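Local coordinates for DUF1993 domain-containing protein (Shewanella denitrificans, PDB 2OQM) that is of unknown function but belongs to the DUF1993 family and probably shares the helical-bundle fold of DinB-like proteins, at residues K50-M54 / D55-N59. Numbering follows the deposited sequence. Where two conformers were deposited one is given.
Sequences KKVDM and DVLLN
Selenomethionine Met54 meets Leu57 and Leu58 on the inner side of a short helix, 54-58, whose first turn is a worked example of N-capping by aspartate. With chi2 and chi3 both near 60°, the Met54 side chain bends twice, and the Met54 and Leu57 side chains cross at about a right angle, SE lying 4.1 Å from Leu57 CD1. Nearer the backbone, Met54 CG packs against Leu58 CD1. Val52, on the extended link that follows the Schellman motif ending helix 13-50, adds its CG1 against Leu57 CG at 4.2 Å. Helix 13-50 borders this apolar patch through Ala43, Phe46 and Ala47, while from helix 104-119 Leu104 touches Met54 and Leu107 touches Leu58, so the short helix is joined to two helices of the bundle.

Further out, Met54 O receives Leu58 N in a nearly straight bond of 2.9 Å. Asp53 is the N-cap: CG stands anti to the backbone N (chi1 175°), which brings OD1 to 3.1 Å from Asp55 N, a donor placed above the carboxylate plane. The carbonyl O of Asp53 also accepts from Val56 N. At the far end Asn59 closes the turn, its backbone N and its side-chain ND2 reaching Asp55 O from opposite faces of the carbonyl plane, with ND2 at 2.8 Å from that oxygen.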
loop_
_atom_site.group_PDB
_atom_site.type_symbol
_atom_site.label_atom_id
_atom_site.label_comp_id
_atom_site.label_asym_id
_atom_site.label_seq_id
_atom_site.Cartn_x
_atom_site.Cartn_y
_atom_site.Cartn_z
ATOM N N LYS A 50 -18.522 -18.723 14.007
ATOM C CA LYS A 50 -18.173 -20.004 13.396
ATOM C C LYS A 50 -17.540 -20.993 14.382
ATOM O O LYS A 50 -17.203 -22.104 14.030
ATOM C CB LYS A 50 -17.242 -19.723 12.216
ATOM C CG LYS A 50 -17.926 -18.870 11.154
ATOM C CD LYS A 50 -18.839 -19.738 10.275
ATOM C CE LYS A 50 -20.011 -18.962 9.651
ATOM N NZ LYS A 50 -20.977 -19.842 8.898
ATOM N N LYS A 51 -17.424 -20.588 15.635
ATOM C CA LYS A 51 -16.775 -21.379 16.661
ATOM C C LYS A 51 -15.417 -21.870 16.157
ATOM O O LYS A 51 -15.094 -23.057 16.250
ATOM C CB LYS A 51 -17.712 -22.512 17.118
ATOM C CG LYS A 51 -18.959 -21.975 17.830
ATOM C CD LYS A 51 -20.262 -22.666 17.409
ATOM C CE LYS A 51 -21.511 -21.969 17.986
ATOM N NZ LYS A 51 -21.658 -20.516 17.563
ATOM N N VAL A 52 -14.648 -20.926 15.597
ATOM C CA VAL A 52 -13.267 -21.126 15.133
ATOM C C VAL A 52 -12.376 -20.580 16.245
ATOM O O VAL A 52 -12.671 -19.561 16.860
ATOM C CB VAL A 52 -13.042 -20.345 13.806
ATOM C CG1 VAL A 52 -11.560 -20.297 13.367
ATOM C CG2 VAL A 52 -13.952 -20.924 12.698
ATOM N N ASP A 53 -11.292 -21.274 16.513
ATOM C CA ASP A 53 -10.336 -20.880 17.513
ATOM C C ASP A 53 -9.487 -19.737 16.939
ATOM O O ASP A 53 -8.949 -19.850 15.843
ATOM C CB ASP A 53 -9.492 -22.106 17.798
ATOM C CG ASP A 53 -8.379 -21.843 18.725
ATOM O OD1 ASP A 53 -8.310 -20.720 19.243
ATOM O OD2 ASP A 53 -7.570 -22.790 18.927
HETATM N N MSE A 54 -9.379 -18.625 17.669
HETATM C CA MSE A 54 -8.603 -17.463 17.179
HETATM C C MSE A 54 -7.125 -17.823 16.884
HETATM O O MSE A 54 -6.500 -17.254 15.991
HETATM C CB MSE A 54 -8.684 -16.322 18.202
HETATM C CG MSE A 54 -7.928 -15.054 17.879
HETATM SE SE MSE A 54 -8.375 -14.189 16.145
HETATM C CE MSE A 54 -10.168 -13.770 16.387
ATOM N N ASP A 55 -6.574 -18.745 17.660
ATOM C CA ASP A 55 -5.209 -19.244 17.474
ATOM C C ASP A 55 -4.962 -19.744 16.048
ATOM O O ASP A 55 -3.857 -19.565 15.478
ATOM C CB ASP A 55 -4.937 -20.396 18.471
ATOM C CG ASP A 55 -3.445 -20.670 18.676
ATOM O OD1 ASP A 55 -2.681 -19.722 18.963
ATOM O OD2 ASP A 55 -3.033 -21.845 18.554
ATOM N N VAL A 56 -5.977 -20.389 15.487
ATOM C CA VAL A 56 -5.908 -20.964 14.147
ATOM C C VAL A 56 -5.726 -19.830 13.133
ATOM O O VAL A 56 -4.827 -19.882 12.330
ATOM C CB VAL A 56 -7.180 -21.821 13.793
ATOM C CG1 VAL A 56 -7.174 -22.243 12.296
ATOM C CG2 VAL A 56 -7.271 -23.085 14.682
ATOM N N LEU A 57 -6.526 -18.761 13.268
ATOM C CA LEU A 57 -6.405 -17.569 12.432
ATOM C C LEU A 57 -5.059 -16.873 12.588
ATOM O O LEU A 57 -4.413 -16.520 11.591
ATOM C CB LEU A 57 -7.569 -16.553 12.697
ATOM C CG LEU A 57 -8.991 -17.052 12.421
ATOM C CD1 LEU A 57 -10.027 -16.025 12.863
ATOM C CD2 LEU A 57 -9.173 -17.418 10.916
ATOM N N LEU A 58 -4.640 -16.656 13.828
ATOM C CA LEU A 58 -3.364 -15.986 14.104
ATOM C C LEU A 58 -2.174 -16.730 13.543
ATOM O O LEU A 58 -1.188 -16.103 13.216
ATOM C CB LEU A 58 -3.170 -15.828 15.620
ATOM C CG LEU A 58 -4.101 -14.819 16.335
ATOM C CD1 LEU A 58 -3.881 -14.855 17.885
ATOM C CD2 LEU A 58 -3.915 -13.416 15.790
ATOM N N ASN A 59 -2.242 -18.054 13.442
ATOM C CA ASN A 59 -1.130 -18.812 12.876
ATOM C C ASN A 59 -1.281 -19.155 11.405
ATOM O O ASN A 59 -0.475 -19.899 10.898
ATOM C CB ASN A 59 -0.889 -20.068 13.685
ATOM C CG ASN A 59 -0.291 -19.754 15.024
ATOM O OD1 ASN A 59 0.939 -19.591 15.128
ATOM N ND2 ASN A 59 -1.143 -19.567 16.037
#